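Local coordinates for protein SnoN,Epimerase SnoN (Streptomyces nogalater, PDB 5EP9) that acts as a non-heme iron, 2-oxoglutarate-dependent epimerase in nogalamycin biosynthesis, and probably belongs to the 2-oxoglutarate-dependent dioxygenase family, at residues A[73-76]-A[81-84]; A[34-39]-A[44-49]; A[96-101]-A[276-281]. All blocks are in the same frame, centred on the assembly; numbering follows the deposited sequence.

Contact 1 (A[73-76]-A[81-84]); sequences SVRW and GTVM. With AKG (2-oxoglutaric acid), chain E.
V83 sits over one face of the W76 indole. V83 CG1 lies 4.0 Å from the centroid of the W76 six-membered ring, near the ring normal, which makes a CH-pi contact. M84 meets the same ring obliquely through CG, 3.7 Å from W76 CE3. M84 SD stands at the ring edge, 5.1 Å from the W76 six-membered centroid, in a Met-aromatic contact. The W76 torsion sets CG opposite the backbone N (chi1 -177°) and swings the indole across to both partners. Both can face W76 because V83 and M84 form a classic beta bulge. It lies in the antiparallel hairpin of strands 74-77 and 82-87, at one border of the larger sheet of the cupin-like fold, within the SnoN part 14-202. W76 O accepts from V83 N at 2.9 Å and also from M84 N, while W76 N donates to M84 O. Beside the bulge, the extended R75 chain lays its guanidinium edge against T82. R75 NE donates to T82 OG1 at 2.9 Å and 164°. R75 NH2 reaches the same T82 OG1 at 3.3 Å, also in the guanidinium plane. T82 OG1 is further bonded to D134. A valine here would probably leave R75 NE and D134 without this shared mate and the guanidinium freer to turn. On the ligand side, the bend in the M84 chain (chi3 71°) takes CE to 3.5 Å from 2-oxoglutarate O4.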
# COMPACT_ATOMS: atom_id res chain seq x y z
N SER A 73 4.32 -17.49 -0.02
CA SER A 73 3.30 -16.49 -0.09
C SER A 73 2.14 -16.82 0.85
O SER A 73 2.05 -17.91 1.42
CB SER A 73 2.83 -16.34 -1.54
OG SER A 73 2.36 -17.56 -1.98
N VAL A 74 1.24 -15.87 0.96
CA VAL A 74 0.07 -15.99 1.80
C VAL A 74 -1.22 -15.80 0.95
O VAL A 74 -1.33 -14.94 0.11
CB VAL A 74 0.13 -14.98 2.98
CG1 VAL A 74 -1.18 -15.04 3.81
CG2 VAL A 74 1.34 -15.27 3.86
N ARG A 75 -2.14 -16.73 1.13
CA ARG A 75 -3.46 -16.59 0.49
C ARG A 75 -4.43 -15.74 1.41
O ARG A 75 -4.70 -16.13 2.51
CB ARG A 75 -4.05 -17.92 0.16
CG ARG A 75 -5.46 -17.83 -0.47
CD ARG A 75 -6.03 -19.19 -0.77
NE ARG A 75 -7.44 -19.02 -1.17
CZ ARG A 75 -8.50 -19.18 -0.40
NH1 ARG A 75 -8.36 -19.55 0.86
NH2 ARG A 75 -9.72 -19.02 -0.93
N TRP A 76 -4.90 -14.64 0.87
CA TRP A 76 -6.06 -13.90 1.36
C TRP A 76 -7.33 -14.41 0.65
O TRP A 76 -7.61 -14.14 -0.52
CB TRP A 76 -5.90 -12.39 1.14
CG TRP A 76 -7.05 -11.48 1.68
CD1 TRP A 76 -8.15 -11.86 2.40
CD2 TRP A 76 -7.15 -10.04 1.55
NE1 TRP A 76 -8.92 -10.75 2.71
CE2 TRP A 76 -8.32 -9.63 2.19
CE3 TRP A 76 -6.33 -9.08 0.96
CZ2 TRP A 76 -8.73 -8.27 2.24
CZ3 TRP A 76 -6.71 -7.70 1.01
CH2 TRP A 76 -7.90 -7.31 1.64
N GLY A 81 -14.10 -16.58 -2.30
CA GLY A 81 -12.96 -17.21 -3.02
C GLY A 81 -11.67 -16.48 -2.74
O GLY A 81 -11.53 -15.82 -1.74
N THR A 82 -10.76 -16.53 -3.70
CA THR A 82 -9.47 -15.93 -3.52
C THR A 82 -9.39 -14.46 -3.94
O THR A 82 -9.36 -14.09 -5.11
CB THR A 82 -8.36 -16.71 -4.22
OG1 THR A 82 -8.41 -18.08 -3.77
CG2 THR A 82 -6.97 -16.08 -3.94
N VAL A 83 -9.13 -13.69 -2.92
CA VAL A 83 -8.98 -12.26 -3.02
C VAL A 83 -7.63 -11.98 -3.64
O VAL A 83 -7.52 -11.18 -4.56
CB VAL A 83 -9.11 -11.57 -1.64
CG1 VAL A 83 -8.94 -10.10 -1.81
CG2 VAL A 83 -10.49 -11.84 -0.96
N MET A 84 -6.62 -12.63 -3.09
CA MET A 84 -5.26 -12.48 -3.59
C MET A 84 -4.28 -13.46 -2.94
O MET A 84 -4.55 -14.01 -1.89
CB MET A 84 -4.68 -11.07 -3.37
CG MET A 84 -4.58 -10.68 -1.90
SD MET A 84 -3.77 -9.04 -1.88
CE MET A 84 -5.06 -7.98 -2.54
C1 AKG E . -4.15 -1.65 -0.31
O1 AKG E . -4.33 -1.02 0.77
O2 AKG E . -3.12 -1.49 -1.00
C2 AKG E . -5.19 -2.57 -0.81
O5 AKG E . -6.23 -2.73 -0.14
C3 AKG E . -4.91 -3.31 -2.14
C4 AKG E . -6.08 -4.10 -2.73
C5 AKG E . -5.79 -4.84 -4.02
O3 AKG E . -4.68 -4.70 -4.56
O4 AKG E . -6.66 -5.63 -4.50

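Contact 2 (A[34-39]-A[44-49]); sequences ERLAAR and GYVHVP
L36 and R39 pack against V46 where helix 30-43 turns back into strand 45-48, an outermost strand of the seven-stranded sheet of the cupin-like fold. Both segments belong to the SnoN part 14-202. The helix and strand axes approach to 8.0 Å and run at 142°, closer to antiparallel than parallel. G44, the first residue past the helix, has a positive phi (92°), and there the chain turns back. V46 points toward the helix and does most of the touching through CG2. Its place opposite the backbone N aims this methyl between L36 and R39. V46 CG2 lies 3.8 Å from L36 CD1. It also lies 3.8 Å from L36 O, so it meets both the side chain and the backbone of L36. L36 CD1 reaches further along the strand, to V48 CG2 at 4.2 Å. The R39 chain bends at chi3 (-81°) and brings NH1 to 3.7 Å from V46 CG2. A water lies in the plane of the R39 guanidinium. It takes a bond from H47 N at 2.9 Å and a weak one from R39 NH1 at 3.5 Å. L109 of helix 104-114 touches L36, and L113 touches V46. H47 NE2 is bonded to D215. Y45 points away from the helix, stacks on F175 and touches H219, a 2-oxoglutarate-binding residue. The direct contact is mainly apolar. The polar link between the two segments runs through the water, which is bonded well to H47 N and only weakly to R39 NH1, so it probably adds little to the apolar packing of V46.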
# COMPACT_ATOMS: atom_id res chain seq x y z
N GLU A 34 2.73 20.62 -6.29
CA GLU A 34 1.75 21.26 -5.41
C GLU A 34 0.33 20.86 -5.78
O GLU A 34 -0.51 20.59 -4.94
CB GLU A 34 1.88 22.82 -5.40
CG GLU A 34 1.08 23.53 -4.27
CD GLU A 34 1.77 24.82 -3.72
OE1 GLU A 34 1.65 25.92 -4.36
OE2 GLU A 34 2.42 24.72 -2.62
N ARG A 35 0.09 20.78 -7.08
CA ARG A 35 -1.24 20.36 -7.64
C ARG A 35 -1.54 18.93 -7.33
O ARG A 35 -2.64 18.58 -6.91
CB ARG A 35 -1.36 20.65 -9.14
CG ARG A 35 -1.71 22.14 -9.40
CD ARG A 35 -1.98 22.47 -10.88
NE ARG A 35 -1.11 21.69 -11.80
CZ ARG A 35 0.03 22.11 -12.38
NH1 ARG A 35 0.54 23.33 -12.19
NH2 ARG A 35 0.69 21.24 -13.15
N LEU A 36 -0.51 18.17 -7.41
CA LEU A 36 -0.59 16.75 -7.09
C LEU A 36 -0.91 16.48 -5.62
O LEU A 36 -1.77 15.66 -5.26
CB LEU A 36 0.72 16.11 -7.46
CG LEU A 36 0.68 14.61 -7.37
CD1 LEU A 36 0.23 14.01 -8.71
CD2 LEU A 36 2.07 14.17 -7.05
N ALA A 37 -0.20 17.20 -4.75
CA ALA A 37 -0.43 17.11 -3.31
C ALA A 37 -1.89 17.59 -2.96
O ALA A 37 -2.50 17.09 -2.05
CB ALA A 37 0.59 17.93 -2.54
N ALA A 38 -2.31 18.63 -3.61
CA ALA A 38 -3.62 19.20 -3.35
C ALA A 38 -4.73 18.19 -3.73
O ALA A 38 -5.67 18.00 -3.00
CB ALA A 38 -3.80 20.51 -4.09
N ARG A 39 -4.54 17.52 -4.85
CA ARG A 39 -5.37 16.39 -5.24
C ARG A 39 -5.37 15.29 -4.22
O ARG A 39 -6.44 14.82 -3.79
CB ARG A 39 -5.00 15.82 -6.62
CG ARG A 39 -5.78 16.45 -7.76
CD ARG A 39 -5.64 15.65 -9.09
NE ARG A 39 -4.40 16.05 -9.69
CZ ARG A 39 -3.47 15.25 -10.28
NH1 ARG A 39 -3.56 13.89 -10.40
NH2 ARG A 39 -2.38 15.87 -10.74
N GLY A 44 -7.91 12.00 -1.22
CA GLY A 44 -7.44 10.88 -0.38
C GLY A 44 -6.66 9.84 -1.14
O GLY A 44 -6.32 8.80 -0.58
N TYR A 45 -6.46 10.10 -2.43
CA TYR A 45 -5.62 9.28 -3.26
C TYR A 45 -5.10 10.12 -4.37
O TYR A 45 -5.67 11.13 -4.70
CB TYR A 45 -6.37 8.05 -3.83
CG TYR A 45 -7.28 8.42 -4.97
CD1 TYR A 45 -8.49 9.02 -4.72
CD2 TYR A 45 -6.86 8.28 -6.29
CE1 TYR A 45 -9.33 9.41 -5.77
CE2 TYR A 45 -7.69 8.63 -7.34
CZ TYR A 45 -8.89 9.18 -7.07
OH TYR A 45 -9.65 9.60 -8.08
N VAL A 46 -4.07 9.62 -5.03
CA VAL A 46 -3.64 10.22 -6.29
C VAL A 46 -2.97 9.21 -7.18
O VAL A 46 -2.29 8.25 -6.68
CB VAL A 46 -2.78 11.46 -5.96
CG1 VAL A 46 -1.33 11.13 -5.64
CG2 VAL A 46 -2.87 12.47 -7.03
N HIS A 47 -3.13 9.40 -8.48
CA HIS A 47 -2.49 8.60 -9.49
C HIS A 47 -1.25 9.34 -9.96
O HIS A 47 -1.33 10.49 -10.37
CB HIS A 47 -3.47 8.39 -10.67
CG HIS A 47 -2.90 7.71 -11.87
ND1 HIS A 47 -3.36 7.94 -13.14
CD2 HIS A 47 -1.93 6.78 -12.01
CE1 HIS A 47 -2.72 7.18 -13.99
NE2 HIS A 47 -1.84 6.48 -13.33
N VAL A 48 -0.13 8.63 -10.03
CA VAL A 48 1.13 9.18 -10.58
C VAL A 48 1.62 8.29 -11.70
O VAL A 48 2.11 7.20 -11.43
CB VAL A 48 2.29 9.32 -9.53
CG1 VAL A 48 3.52 9.99 -10.13
CG2 VAL A 48 1.84 10.14 -8.35
N PRO A 49 1.51 8.74 -12.92
CA PRO A 49 2.05 7.88 -14.02
C PRO A 49 3.59 7.80 -14.12
O PRO A 49 4.26 8.71 -13.75
CB PRO A 49 1.51 8.51 -15.28
CG PRO A 49 1.25 9.94 -14.91
CD PRO A 49 0.93 9.99 -13.43
O HOH W 1 -5.37 11.13 -9.24

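Contact 3 (A[96-101]-A[276-281]); sequences TMRRLA and TGDRFP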
# COMPACT_ATOMS: atom_id res chain seq x y z
N THR A 96 15.86 -6.54 -3.55
CA THR A 96 15.45 -5.96 -4.73
C THR A 96 14.03 -5.27 -4.36
O THR A 96 13.85 -4.10 -4.56
CB THR A 96 15.31 -7.00 -5.86
OG1 THR A 96 16.61 -7.40 -6.29
CG2 THR A 96 14.60 -6.40 -7.07
N MET A 97 13.22 -6.00 -3.64
CA MET A 97 12.10 -5.41 -3.07
C MET A 97 12.33 -4.29 -2.03
O MET A 97 11.57 -3.29 -2.00
CB MET A 97 11.09 -6.50 -2.53
CG MET A 97 10.53 -7.38 -3.64
SD MET A 97 9.74 -6.31 -4.89
CE MET A 97 9.45 -7.47 -6.18
N ARG A 98 13.37 -4.38 -1.25
CA ARG A 98 13.69 -3.28 -0.40
C ARG A 98 14.06 -2.06 -1.20
O ARG A 98 13.79 -0.93 -0.72
CB ARG A 98 14.82 -3.62 0.62
CG ARG A 98 14.89 -2.66 1.83
CD ARG A 98 16.00 -3.10 2.79
NE ARG A 98 15.95 -2.46 4.12
CZ ARG A 98 16.35 -1.21 4.39
NH1 ARG A 98 16.78 -0.40 3.42
NH2 ARG A 98 16.36 -0.74 5.65
N ARG A 99 14.78 -2.24 -2.32
CA ARG A 99 15.11 -1.06 -3.14
C ARG A 99 13.83 -0.42 -3.67
O ARG A 99 13.73 0.78 -3.79
CB ARG A 99 16.05 -1.35 -4.31
CG ARG A 99 17.50 -1.57 -3.81
CD ARG A 99 18.55 -1.68 -4.91
NE ARG A 99 18.77 -3.06 -5.28
CZ ARG A 99 18.17 -3.68 -6.29
NH1 ARG A 99 17.26 -3.05 -7.07
NH2 ARG A 99 18.48 -4.97 -6.47
N LEU A 100 12.87 -1.24 -4.03
CA LEU A 100 11.57 -0.67 -4.48
C LEU A 100 10.84 0.08 -3.34
O LEU A 100 10.23 1.13 -3.55
CB LEU A 100 10.68 -1.73 -5.15
CG LEU A 100 9.32 -1.33 -5.61
CD1 LEU A 100 9.35 -0.18 -6.59
CD2 LEU A 100 8.64 -2.54 -6.19
N ALA A 101 10.83 -0.54 -2.17
CA ALA A 101 10.20 0.03 -0.96
C ALA A 101 10.75 1.38 -0.56
O ALA A 101 10.02 2.26 -0.11
CB ALA A 101 10.33 -0.93 0.20
N THR A 276 11.82 2.16 14.88
CA THR A 276 13.04 2.78 14.33
C THR A 276 14.06 1.75 13.88
O THR A 276 13.83 0.54 13.97
CB THR A 276 13.75 3.65 15.32
OG1 THR A 276 14.03 2.85 16.43
CG2 THR A 276 12.92 4.80 15.81
N GLY A 277 15.16 2.25 13.29
CA GLY A 277 16.20 1.41 12.77
C GLY A 277 15.94 0.90 11.36
O GLY A 277 14.95 1.27 10.70
N ASP A 278 16.84 0.07 10.90
CA ASP A 278 16.82 -0.72 9.64
C ASP A 278 15.57 -1.46 9.34
O ASP A 278 15.23 -1.63 8.20
CB ASP A 278 17.94 -1.83 9.67
CG ASP A 278 19.32 -1.28 9.38
OD1 ASP A 278 19.34 -0.13 8.86
OD2 ASP A 278 20.37 -1.96 9.65
N ARG A 279 14.92 -1.95 10.36
CA ARG A 279 13.65 -2.65 10.20
C ARG A 279 12.47 -1.73 9.75
O ARG A 279 11.54 -2.14 9.12
CB ARG A 279 13.32 -3.36 11.51
CG ARG A 279 11.98 -4.10 11.50
CD ARG A 279 11.82 -5.02 10.29
NE ARG A 279 10.55 -5.69 10.39
CZ ARG A 279 9.38 -5.21 9.93
NH1 ARG A 279 9.33 -4.05 9.26
NH2 ARG A 279 8.25 -5.91 10.14
N PHE A 280 12.58 -0.45 10.10
CA PHE A 280 11.52 0.59 9.83
C PHE A 280 12.17 1.84 9.33
O PHE A 280 12.15 2.87 9.99
CB PHE A 280 10.70 0.90 11.06
CG PHE A 280 10.02 -0.29 11.64
CD1 PHE A 280 8.94 -0.85 11.02
CD2 PHE A 280 10.43 -0.84 12.87
CE1 PHE A 280 8.27 -1.95 11.57
CE2 PHE A 280 9.78 -1.94 13.42
CZ PHE A 280 8.69 -2.50 12.76
N PRO A 281 12.83 1.75 8.16
CA PRO A 281 13.84 2.77 7.85
C PRO A 281 13.22 4.09 7.50
O PRO A 281 12.23 4.15 6.74
CB PRO A 281 14.62 2.15 6.66
CG PRO A 281 13.58 1.28 6.01
CD PRO A 281 12.88 0.66 7.18
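The R98 guanidinium meets the carbonyl of D278 at its edge. R98 NH2 donates to D278 O at 2.9 Å, and D278 O lies near the guanidinium plane. P281 CG is 3.5 Å from R98 NH2, but it approaches obliquely. Other flat groups are covered from within their own segments. R279 CG lies 3.6 Å above one face of the F280 ring, nearer its border than its centre, and T276 O lies at the ring edge. F280 CZ sits 3.9 Å above one face of the R279 guanidinium. On the helix, T96 CA lies 3.6 Å above a face of the R99 guanidinium.

The R98 to D278 bond is fairly straight, with an N-H...O angle of 153°. The donor sits in the carbonyl plane, on a lone pair of D278 O, with a C=O...N angle of 132°. The R98 side chain leaves the helix with CG opposite the backbone N (chi1 -161°) and stays extended to NE, which carries its end across to the loop. D278 O belongs to a type I beta turn from G277 to F280, closed by F280 N to G277 O at 3.0 Å. The arginine thus ties helix 95-101 to a turn in the loop after helix 256-259.

R98 is in the SnoN part 14-202 and the turn in the part 203-305, so the contact joins fused pieces and is not read as a natural pairing. It lies at the surface, away from the iron and 2-oxoglutarate. D278 OD1 is 4.4 Å from R98 NH2 and far from the guanidinium plane, so any attraction between the charges is probably mild. Elsewhere in this loop, F280 O is bonded to R119 NH1. P281 shares a backbone hydrogen bond with L120 of strand 118-128, and A101 touches L120.

Overall arrangement
Contacts 1 and 2 involve the two outermost strands of the seven-stranded sheet, 74-77 and 45-48. They lie on opposite sides of the chain's centre, with their own centres 30 Å apart and nearest atoms about 16 Å apart. Contact 3 is 24 Å from each of them, centre to centre. Its nearest atoms are about 12 Å from contact 1 and about 11 Å from contact 2. Contact 1 reaches the pocket through M84, and the W76 side chain is about 6 Å from the iron, which H142, D144 and H225 bind. In contact 2, the side chain of Y45 is about 10 Å from the bound 2-oxoglutaric acid. Contact 3 alone joins the two fused parts.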